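Local coordinates for N-terminal acetyltransferase B complex subunit MDM20 (Candida albicans, PDB 5K04), which probably serves as the non-catalytic, helical scaffold subunit of the NatB N-terminal acetyltransferase complex, holding the NAT3 subunit, which is probably the catalytic one, at residues A[284-287]-A[288-292]; A[298-301]-A[302-306]; A[308-311]-A[312-316]; A[339-342]-A[343-347]. One frame throughout, in Å; residues are numbered along the deposited sequence.

Interaction 1: residues A[284-287]-A[288-292]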
loop_
_atom_site.group_PDB
_atom_site.type_symbol
_atom_site.label_atom_id
_atom_site.label_comp_id
_atom_site.label_asym_id
_atom_site.label_seq_id
_atom_site.Cartn_x
_atom_site.Cartn_y
_atom_site.Cartn_z
ATOM N N ILE A 284 -25.663 8.337 23.831
ATOM C CA ILE A 284 -24.679 7.720 24.714
ATOM C C ILE A 284 -23.569 8.705 25.031
ATOM O O ILE A 284 -23.163 8.863 26.189
ATOM C CB ILE A 284 -24.109 6.441 24.079
ATOM C CG1 ILE A 284 -25.244 5.545 23.576
ATOM C CG2 ILE A 284 -23.249 5.714 25.098
ATOM C CD1 ILE A 284 -24.775 4.303 22.862
ATOM N N GLU A 285 -23.044 9.362 23.997
ATOM C CA GLU A 285 -21.988 10.350 24.192
ATOM C C GLU A 285 -22.475 11.517 25.048
ATOM O O GLU A 285 -21.685 12.136 25.771
ATOM C CB GLU A 285 -21.493 10.841 22.831
ATOM C CG GLU A 285 -19.998 11.161 22.779
ATOM C CD GLU A 285 -19.124 9.946 22.544
ATOM O OE1 GLU A 285 -19.518 9.068 21.744
ATOM O OE2 GLU A 285 -18.036 9.875 23.161
ATOM N N LEU A 286 -23.776 11.814 25.001
ATOM C CA LEU A 286 -24.302 12.935 25.768
ATOM C C LEU A 286 -24.495 12.551 27.228
ATOM O O LEU A 286 -24.290 13.383 28.115
ATOM C CB LEU A 286 -25.610 13.433 25.146
ATOM C CG LEU A 286 -26.276 14.649 25.810
ATOM C CD1 LEU A 286 -25.439 15.903 25.625
ATOM C CD2 LEU A 286 -27.708 14.859 25.302
ATOM N N ASP A 287 -24.872 11.292 27.493
ATOM C CA ASP A 287 -24.913 10.795 28.867
ATOM C C ASP A 287 -23.536 10.862 29.519
ATOM O O ASP A 287 -23.394 11.327 30.655
ATOM C CB ASP A 287 -25.438 9.361 28.895
ATOM C CG ASP A 287 -26.888 9.266 28.498
ATOM O OD1 ASP A 287 -27.514 10.332 28.313
ATOM O OD2 ASP A 287 -27.392 8.130 28.363
ATOM N N ILE A 288 -22.510 10.389 28.810
ATOM C CA ILE A 288 -21.146 10.441 29.326
ATOM C C ILE A 288 -20.747 11.882 29.627
ATOM O O ILE A 288 -20.188 12.183 30.688
ATOM C CB ILE A 288 -20.189 9.779 28.318
ATOM C CG1 ILE A 288 -20.438 8.272 28.271
ATOM C CG2 ILE A 288 -18.731 10.102 28.630
ATOM C CD1 ILE A 288 -19.740 7.569 27.118
ATOM N N LEU A 289 -21.047 12.792 28.696
ATOM C CA LEU A 289 -20.645 14.190 28.820
ATOM C C LEU A 289 -21.271 14.868 30.035
ATOM O O LEU A 289 -20.686 15.805 30.592
ATOM C CB LEU A 289 -21.027 14.942 27.545
ATOM C CG LEU A 289 -20.591 16.398 27.441
ATOM C CD1 LEU A 289 -19.077 16.476 27.502
ATOM C CD2 LEU A 289 -21.114 17.011 26.145
ATOM N N TYR A 290 -22.455 14.420 30.453
ATOM C CA TYR A 290 -23.158 15.005 31.586
ATOM C C TYR A 290 -23.154 14.077 32.790
ATOM O O TYR A 290 -24.006 14.208 33.676
ATOM C CB TYR A 290 -24.590 15.388 31.191
ATOM C CG TYR A 290 -24.665 16.713 30.440
ATOM C CD1 TYR A 290 -24.348 16.789 29.084
ATOM C CD2 TYR A 290 -25.040 17.889 31.091
ATOM C CE1 TYR A 290 -24.402 17.996 28.395
ATOM C CE2 TYR A 290 -25.104 19.100 30.406
ATOM C CZ TYR A 290 -24.779 19.150 29.059
ATOM O OH TYR A 290 -24.836 20.350 28.381
ATOM N N SER A 291 -22.208 13.135 32.828
ATOM C CA SER A 291 -22.012 12.245 33.975
ATOM C C SER A 291 -23.312 11.543 34.387
ATOM O O SER A 291 -23.622 11.399 35.571
ATOM C CB SER A 291 -21.391 13.014 35.143
ATOM O OG SER A 291 -20.176 13.627 34.718
ATOM N N ARG A 292 -24.064 11.082 33.390
ATOM C CA ARG A 292 -25.313 10.358 33.569
ATOM C C ARG A 292 -25.124 8.874 33.243
ATOM O O ARG A 292 -24.074 8.440 32.759
ATOM C CB ARG A 292 -26.414 10.956 32.696
ATOM C CG ARG A 292 -26.760 12.392 32.996
ATOM C CD ARG A 292 -27.614 12.962 31.869
ATOM N NE ARG A 292 -28.948 12.365 31.800
ATOM C CZ ARG A 292 -30.053 12.961 32.241
ATOM N NH1 ARG A 292 -29.986 14.176 32.779
ATOM N NH2 ARG A 292 -31.228 12.348 32.142
#

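Interaction 2: residues A[298-301]-A[302-306]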
loop_
_atom_site.group_PDB
_atom_site.type_symbol
_atom_site.label_atom_id
_atom_site.label_comp_id
_atom_site.label_asym_id
_atom_site.label_seq_id
_atom_site.Cartn_x
_atom_site.Cartn_y
_atom_site.Cartn_z
ATOM N N VAL A 298 -27.900 2.977 25.693
ATOM C CA VAL A 298 -27.327 1.782 25.077
ATOM C C VAL A 298 -28.434 0.840 24.630
ATOM O O VAL A 298 -28.404 0.303 23.516
ATOM C CB VAL A 298 -26.353 1.081 26.039
ATOM C CG1 VAL A 298 -26.140 -0.378 25.625
ATOM C CG2 VAL A 298 -25.035 1.795 26.058
ATOM N N GLU A 299 -29.426 0.617 25.497
ATOM C CA GLU A 299 -30.546 -0.252 25.147
ATOM C C GLU A 299 -31.319 0.292 23.949
ATOM O O GLU A 299 -31.752 -0.475 23.084
ATOM C CB GLU A 299 -31.461 -0.431 26.364
ATOM C CG GLU A 299 -30.865 -1.310 27.471
ATOM C CD GLU A 299 -31.605 -1.187 28.806
ATOM O OE1 GLU A 299 -32.628 -0.468 28.868
ATOM O OE2 GLU A 299 -31.157 -1.810 29.798
ATOM N N ASN A 300 -31.482 1.620 23.867
ATOM C CA ASN A 300 -32.242 2.210 22.766
ATOM C C ASN A 300 -31.485 2.082 21.447
ATOM O O ASN A 300 -32.094 1.841 20.399
ATOM C CB ASN A 300 -32.579 3.672 23.086
ATOM C CG ASN A 300 -33.088 4.463 21.858
ATOM O OD1 ASN A 300 -34.271 4.392 21.511
ATOM N ND2 ASN A 300 -32.189 5.243 21.217
ATOM N N TYR A 301 -30.158 2.231 21.474
ATOM C CA TYR A 301 -29.388 2.007 20.253
ATOM C C TYR A 301 -29.506 0.557 19.804
ATOM O O TYR A 301 -29.712 0.282 18.617
ATOM C CB TYR A 301 -27.915 2.383 20.444
ATOM C CG TYR A 301 -27.111 2.041 19.212
ATOM C CD1 TYR A 301 -27.016 2.935 18.147
ATOM C CD2 TYR A 301 -26.488 0.798 19.083
ATOM C CE1 TYR A 301 -26.302 2.601 16.996
ATOM C CE2 TYR A 301 -25.781 0.464 17.944
ATOM C CZ TYR A 301 -25.688 1.359 16.904
ATOM O OH TYR A 301 -24.979 1.008 15.779
ATOM N N TYR A 302 -29.396 -0.379 20.752
ATOM C CA TYR A 302 -29.441 -1.800 20.428
ATOM C C TYR A 302 -30.793 -2.195 19.838
ATOM O O TYR A 302 -30.859 -3.012 18.912
ATOM C CB TYR A 302 -29.135 -2.631 21.680
ATOM C CG TYR A 302 -29.332 -4.128 21.491
ATOM C CD1 TYR A 302 -28.300 -4.927 21.033
ATOM C CD2 TYR A 302 -30.551 -4.734 21.753
ATOM C CE1 TYR A 302 -28.466 -6.292 20.847
ATOM C CE2 TYR A 302 -30.731 -6.113 21.566
ATOM C CZ TYR A 302 -29.685 -6.880 21.113
ATOM O OH TYR A 302 -29.840 -8.227 20.922
ATOM N N GLN A 303 -31.884 -1.639 20.372
ATOM C CA GLN A 303 -33.210 -2.002 19.880
ATOM C C GLN A 303 -33.415 -1.532 18.454
ATOM O O GLN A 303 -34.124 -2.181 17.677
ATOM C CB GLN A 303 -34.301 -1.413 20.781
ATOM C CG GLN A 303 -34.353 -2.011 22.194
ATOM C CD GLN A 303 -34.585 -3.521 22.205
ATOM O OE1 GLN A 303 -35.263 -4.066 21.331
ATOM N NE2 GLN A 303 -34.016 -4.201 23.199
ATOM N N LYS A 304 -32.804 -0.408 18.098
ATOM C CA LYS A 304 -32.931 0.126 16.755
ATOM C C LYS A 304 -31.961 -0.524 15.778
ATOM O O LYS A 304 -32.270 -0.606 14.585
ATOM C CB LYS A 304 -32.718 1.639 16.784
ATOM C CG LYS A 304 -33.787 2.369 17.572
ATOM C CD LYS A 304 -33.568 3.869 17.574
ATOM C CE LYS A 304 -34.832 4.583 18.025
ATOM N NZ LYS A 304 -35.999 4.203 17.165
ATOM N N PHE A 305 -30.802 -1.007 16.251
ATOM C CA PHE A 305 -29.734 -1.407 15.338
ATOM C C PHE A 305 -29.205 -2.833 15.533
ATOM O O PHE A 305 -28.200 -3.189 14.912
ATOM C CB PHE A 305 -28.602 -0.381 15.422
ATOM C CG PHE A 305 -29.007 0.971 14.892
ATOM C CD1 PHE A 305 -28.965 1.238 13.531
ATOM C CD2 PHE A 305 -29.495 1.959 15.746
ATOM C CE1 PHE A 305 -29.379 2.468 13.031
ATOM C CE2 PHE A 305 -29.910 3.184 15.256
ATOM C CZ PHE A 305 -29.854 3.435 13.891
ATOM N N ASN A 306 -29.886 -3.686 16.316
ATOM C CA ASN A 306 -29.384 -5.052 16.488
ATOM C C ASN A 306 -29.497 -5.891 15.212
ATOM O O ASN A 306 -28.753 -6.862 15.065
ATOM C CB ASN A 306 -30.108 -5.767 17.635
ATOM C CG ASN A 306 -31.563 -6.064 17.310
ATOM O OD1 ASN A 306 -31.879 -7.065 16.670
ATOM N ND2 ASN A 306 -32.456 -5.189 17.755
#

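Interaction 3: residues A[308-311]-A[312-316]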
loop_
_atom_site.group_PDB
_atom_site.type_symbol
_atom_site.label_atom_id
_atom_site.label_comp_id
_atom_site.label_asym_id
_atom_site.label_seq_id
_atom_site.Cartn_x
_atom_site.Cartn_y
_atom_site.Cartn_z
ATOM N N LYS A 308 -28.545 -4.840 12.456
ATOM C CA LYS A 308 -27.506 -4.270 11.605
ATOM C C LYS A 308 -26.136 -4.767 12.048
ATOM O O LYS A 308 -25.830 -4.815 13.244
ATOM C CB LYS A 308 -27.536 -2.738 11.634
ATOM C CG LYS A 308 -28.937 -2.156 11.400
ATOM C CD LYS A 308 -29.499 -2.498 10.019
ATOM C CE LYS A 308 -30.790 -1.717 9.754
ATOM N NZ LYS A 308 -31.311 -1.852 8.356
ATOM N N LEU A 309 -25.308 -5.118 11.070
ATOM C CA LEU A 309 -24.002 -5.666 11.388
ATOM C C LEU A 309 -23.112 -4.657 12.115
ATOM O O LEU A 309 -22.120 -5.050 12.736
ATOM C CB LEU A 309 -23.368 -6.167 10.091
ATOM C CG LEU A 309 -22.314 -7.269 10.173
ATOM C CD1 LEU A 309 -22.877 -8.544 10.807
ATOM C CD2 LEU A 309 -21.775 -7.550 8.788
ATOM N N CYS A 310 -23.472 -3.370 12.083
ATOM C CA CYS A 310 -22.700 -2.334 12.761
ATOM C C CYS A 310 -22.840 -2.371 14.281
ATOM O O CYS A 310 -21.940 -1.869 14.965
ATOM C CB CYS A 310 -23.100 -0.940 12.248
ATOM S SG CYS A 310 -24.747 -0.356 12.598
ATOM N N CYS A 311 -23.922 -2.971 14.819
ATOM C CA CYS A 311 -24.298 -2.752 16.217
ATOM C C CYS A 311 -23.124 -2.984 17.170
ATOM O O CYS A 311 -22.795 -2.123 17.992
ATOM C CB CYS A 311 -25.489 -3.653 16.596
ATOM S SG CYS A 311 -26.237 -3.271 18.163
ATOM N N TYR A 312 -22.484 -4.145 17.064
ATOM C CA TYR A 312 -21.428 -4.516 18.005
ATOM C C TYR A 312 -20.279 -3.522 17.978
ATOM O O TYR A 312 -19.796 -3.091 19.032
ATOM C CB TYR A 312 -20.894 -5.911 17.693
ATOM C CG TYR A 312 -19.679 -6.249 18.519
ATOM C CD1 TYR A 312 -19.804 -6.637 19.851
ATOM C CD2 TYR A 312 -18.412 -6.184 17.975
ATOM C CE1 TYR A 312 -18.692 -6.950 20.617
ATOM C CE2 TYR A 312 -17.295 -6.491 18.730
ATOM C CZ TYR A 312 -17.441 -6.871 20.054
ATOM O OH TYR A 312 -16.316 -7.173 20.793
ATOM N N ALA A 313 -19.792 -3.183 16.775
ATOM C CA ALA A 313 -18.643 -2.284 16.675
ATOM C C ALA A 313 -18.980 -0.894 17.211
ATOM O O ALA A 313 -18.126 -0.225 17.803
ATOM C CB ALA A 313 -18.149 -2.211 15.226
ATOM N N ASP A 314 -20.223 -0.467 17.039
ATOM C CA ASP A 314 -20.643 0.827 17.556
ATOM C C ASP A 314 -20.702 0.836 19.092
ATOM O O ASP A 314 -20.276 1.806 19.731
ATOM C CB ASP A 314 -21.997 1.190 16.940
ATOM C CG ASP A 314 -21.915 1.505 15.422
ATOM O OD1 ASP A 314 -20.801 1.543 14.848
ATOM O OD2 ASP A 314 -22.984 1.730 14.808
ATOM N N LEU A 315 -21.227 -0.227 19.710
ATOM C CA LEU A 315 -21.413 -0.216 21.163
ATOM C C LEU A 315 -20.171 -0.641 21.942
ATOM O O LEU A 315 -19.878 -0.070 23.003
ATOM C CB LEU A 315 -22.588 -1.115 21.558
ATOM C CG LEU A 315 -23.948 -0.529 21.201
ATOM C CD1 LEU A 315 -25.062 -1.495 21.581
ATOM C CD2 LEU A 315 -24.165 0.849 21.863
ATOM N N SER A 316 -19.430 -1.627 21.432
ATOM C CA SER A 316 -18.301 -2.191 22.160
ATOM C C SER A 316 -17.202 -1.174 22.414
ATOM O O SER A 316 -16.306 -1.445 23.223
ATOM C CB SER A 316 -17.738 -3.393 21.396
ATOM O OG SER A 316 -17.299 -3.007 20.102
HETATM O O HOH W 1 -20.049 -4.695 14.334
#

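Interaction 4: residues A[339-342]-A[343-347]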
loop_
_atom_site.group_PDB
_atom_site.type_symbol
_atom_site.label_atom_id
_atom_site.label_comp_id
_atom_site.label_asym_id
_atom_site.label_seq_id
_atom_site.Cartn_x
_atom_site.Cartn_y
_atom_site.Cartn_z
ATOM N N THR A 339 -29.004 -10.156 14.445
ATOM C CA THR A 339 -29.216 -10.042 15.886
ATOM C C THR A 339 -28.394 -11.084 16.633
ATOM O O THR A 339 -27.731 -10.768 17.624
ATOM C CB THR A 339 -30.705 -10.196 16.214
ATOM O OG1 THR A 339 -31.462 -9.213 15.501
ATOM C CG2 THR A 339 -30.972 -10.046 17.724
ATOM N N VAL A 340 -28.397 -12.329 16.146
ATOM C CA VAL A 340 -27.635 -13.386 16.804
ATOM C C VAL A 340 -26.135 -13.132 16.678
ATOM O O VAL A 340 -25.372 -13.348 17.627
ATOM C CB VAL A 340 -28.039 -14.753 16.231
ATOM C CG1 VAL A 340 -27.199 -15.877 16.856
ATOM C CG2 VAL A 340 -29.519 -14.997 16.477
ATOM N N VAL A 341 -25.692 -12.665 15.512
ATOM C CA VAL A 341 -24.275 -12.386 15.308
ATOM C C VAL A 341 -23.791 -11.351 16.321
ATOM O O VAL A 341 -22.753 -11.525 16.969
ATOM C CB VAL A 341 -24.030 -11.932 13.855
ATOM C CG1 VAL A 341 -22.693 -11.216 13.710
ATOM C CG2 VAL A 341 -24.102 -13.116 12.915
ATOM N N ASN A 342 -24.549 -10.263 16.478
ATOM C CA ASN A 342 -24.161 -9.226 17.428
ATOM C C ASN A 342 -24.155 -9.766 18.854
ATOM O O ASN A 342 -23.190 -9.564 19.601
ATOM C CB ASN A 342 -25.094 -8.019 17.290
ATOM C CG ASN A 342 -24.747 -7.140 16.070
ATOM O OD1 ASN A 342 -23.591 -6.791 15.858
ATOM N ND2 ASN A 342 -25.755 -6.805 15.269
ATOM N N ASN A 343 -25.210 -10.503 19.229
ATOM C CA ASN A 343 -25.302 -11.059 20.580
ATOM C C ASN A 343 -24.144 -12.002 20.879
ATOM O O ASN A 343 -23.550 -11.937 21.960
ATOM C CB ASN A 343 -26.634 -11.784 20.768
ATOM C CG ASN A 343 -27.816 -10.843 20.716
ATOM O OD1 ASN A 343 -27.647 -9.624 20.653
ATOM N ND2 ASN A 343 -29.022 -11.401 20.733
ATOM N N ARG A 344 -23.797 -12.878 19.929
ATOM C CA ARG A 344 -22.672 -13.786 20.144
ATOM C C ARG A 344 -21.357 -13.026 20.270
ATOM O O ARG A 344 -20.452 -13.458 20.993
ATOM C CB ARG A 344 -22.592 -14.799 19.008
ATOM C CG ARG A 344 -23.762 -15.773 18.966
ATOM C CD ARG A 344 -23.617 -16.854 20.019
ATOM N NE ARG A 344 -24.793 -17.723 20.067
ATOM C CZ ARG A 344 -24.799 -19.001 19.701
ATOM N NH1 ARG A 344 -23.684 -19.574 19.264
ATOM N NH2 ARG A 344 -25.918 -19.699 19.768
ATOM N N LYS A 345 -21.231 -11.899 19.566
ATOM C CA LYS A 345 -20.055 -11.050 19.728
ATOM C C LYS A 345 -20.054 -10.369 21.091
ATOM O O LYS A 345 -19.012 -10.294 21.750
ATOM C CB LYS A 345 -20.013 -10.009 18.620
ATOM C CG LYS A 345 -19.621 -10.565 17.267
ATOM C CD LYS A 345 -20.035 -9.611 16.172
ATOM C CE LYS A 345 -18.864 -9.088 15.422
ATOM N NZ LYS A 345 -19.285 -8.803 14.031
ATOM N N PHE A 346 -21.212 -9.865 21.527
ATOM C CA PHE A 346 -21.270 -9.181 22.812
ATOM C C PHE A 346 -20.828 -10.103 23.944
ATOM O O PHE A 346 -20.067 -9.688 24.826
ATOM C CB PHE A 346 -22.675 -8.641 23.062
ATOM C CG PHE A 346 -23.011 -7.404 22.266
ATOM C CD1 PHE A 346 -22.287 -6.226 22.449
ATOM C CD2 PHE A 346 -24.063 -7.404 21.356
ATOM C CE1 PHE A 346 -22.583 -5.076 21.719
ATOM C CE2 PHE A 346 -24.381 -6.262 20.627
ATOM C CZ PHE A 346 -23.632 -5.095 20.805
ATOM N N VAL A 347 -21.263 -11.368 23.923
ATOM C CA VAL A 347 -20.925 -12.330 24.976
ATOM C C VAL A 347 -19.628 -13.059 24.645
ATOM O O VAL A 347 -19.254 -14.015 25.330
ATOM C CB VAL A 347 -22.058 -13.344 25.188
ATOM C CG1 VAL A 347 -23.363 -12.626 25.444
ATOM C CG2 VAL A 347 -22.177 -14.261 23.980
HETATM O O HOH W 2 -21.727 -7.755 13.755
#

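Interaction 1: residues A[284-287]-A[288-292]
Leu-286 and Tyr-290, one helical turn apart, make the closest side-chain contact at the end of helix 277-289. The CD1 methyl of Leu-286 lies 3.6 Å from CE1 of the Tyr-290 ring, and the two side chains pass at a slant. In the leucine, chi1 of -178° and chi2 of 68° together bring CD1 to the ring. The carbonyl O of Leu-286 sits near the ring plane, at the edge. The same O accepts the backbone N of Tyr-290 at 3.1 Å. Tyr-290 is therefore met by Leu-286 through both main chain and side chain. Its hydroxyl is hydrogen-bonded elsewhere, to the O of Lys-263.

Asp-287 and Arg-292 lie near each other past the helix end. OD1 of Asp-287 is 4.3 Å from NE of Arg-292, obliquely placed and too far for a salt bridge. The attraction between them is probably modest. The carboxylate is instead held through OD2 by Ser-297, while Arg-292 makes a cation-pi contact with Phe-265.

The backbone closes in a Schellman motif. Arg-292 N donates to Asp-287 O at 2.8 Å, nearly straight at 170°. Ser-291 N donates to Ile-288 O at 3.1 Å. Ser-291, with positive phi, is the C-prime residue.

Several helices surround this end. Leu-286 packs on Phe-265 and Leu-268 of helix 265-269, and Leu-289 on Ile-255 of helix 248-260. Ile-284 turns to Val-298 of the following helix, 295-305.

Interaction 2: residues A[298-301]-A[302-306]
Residues 298-304 run through the later turns of helix 295-305. Tyr-302 N donates to Val-298 O at 3.0 Å, and Gln-303 N to Glu-299 O in the same i to i+4 pattern. The bonds weaken further on. Phe-305 N reaches Tyr-301 O at 2.9 Å, but the N-H...O angle is 129°, so the bond is weak.

Tyr-301 and Phe-305 form an i to i+4 aromatic pair in this TPR-clan region. Chi1 of 175° swings the Tyr-301 ring along the helix to Phe-305. The planes meet at 18° with centroids 4.8 Å apart, offset, with little ring over ring. CB of Phe-305 lies over the Tyr-301 face as a CH-pi contact, 4.0 Å from the centroid. CD2 of Phe-305 comes within 3.5 Å of CE1 of Tyr-301.

On another side, Asn-300 OD1 touches CE of Lys-304 at 3.5 Å. Asn-306 ND2 donates to Tyr-302 O at 2.9 Å.

Phe-305 packs on Arg-277 and Ser-280 of helix 277-289. Tyr-301 packs on Leu-315 of helix 311-315; its hydroxyl approaches Asp-314 too closely for a certain bond. Tyr-302 faces helix 337-346, where its hydroxyl pairs with Asn-343.

Interaction 3: residues A[308-311]-A[312-316]
This is a local contact at the start of the short helix 311-315, where a type I beta turn from Lys-308 to Cys-311 leads into the helix. Cys-311 N donates to Lys-308 O and closes the turn. Asp-314 N then donates to Cys-310 O at 3.0 Å, and Leu-315 N to Cys-311 O at 3.0 Å.

A water joins turn and helix. It donates to Leu-309 O at 2.6 Å and accepts from Ala-313 N at 2.9 Å. On the buried side, SG of Cys-310 is 3.5 Å from OD2 of Asp-314; chi1 of 66° puts the sulfur beside the carboxylate. The same OD2, close to Tyr-301, forms a salt bridge with Arg-277, which probably favours the charged carboxylate. SG of Cys-311 packs on CD1 of Leu-315 at 4.0 Å. At the far end, Tyr-312 O accepts both N and OG of Ser-316, the OG at 2.7 Å from above the carbonyl plane.

Lys-308 NZ donates to Arg-86 O of the NAT3 chain, and Cys-310 and Ala-313 pack on its Tyr-84. The site is a turn leading into a short helix at the interface between the two NatB subunits.

Interaction 4: residues A[339-342]-A[343-347]
The side-chain amide of Asn-342 is gripped at both ends. ND2 donates to the O of Lys-308 and of Asn-306, and OD1 takes the backbone N of Tyr-312. These bonds fix the rotation of the buried amide. A water then joins it to Lys-345, donating to OD1 of Asn-342 at 3.0 Å and accepting from NZ of Lys-345 at 2.7 Å.

Four regular backbone bonds run beneath. Among them, Phe-346 N donates to Asn-342 O at 2.8 Å and Arg-344 N to Val-340 O at 2.8 Å.

The side chains pack in pairs one turn apart. Val-341 and Lys-345 run alongside one another, with CG1 4.0 Å from CD. Val-340 CG1 meets CG of Arg-344, also at 4.0 Å, and the guanidinium goes on to a salt bridge with Asp-354. Chi1 of -57° turns CG2 of Thr-339 along the helix, 3.8 Å from ND2 of Asn-343; Thr-339 OG1 bonds to Asn-306 and Asn-343 OD1 to Tyr-302. CE2 of Phe-346 touches CB of Asn-342 at 3.8 Å.

Helix 337-346 is thus braced by helix 295-305 and the turn before helix 311-315, with Lys-345 on Gln-83 of the NAT3 chain. Such packing is consistent with a TPR-clan helical-repeat family.

In the fold
The four contacts follow one another in series, and none nests in or crosses another. Each is local and closes no long loop. Interaction 1 ends helix 277-289, and its Ile-284 reaches Val-298 of interaction 2 and Leu-315 of interaction 3. Interaction 2 lies toward the end of helix 295-305. Its Tyr-301 lies against Asp-314 of interaction 3, while Tyr-302 and Asn-306 meet Asn-343 and Thr-339 of interaction 4. Interaction 3 then starts helix 311-315, which Asn-342 of interaction 4 binds from helix 337-346. Interactions 1 and 4 do not touch; their centres are about 25 Å apart. Together, the links join four helices, of which the 308-316 and 339-347 parts touch NAT3.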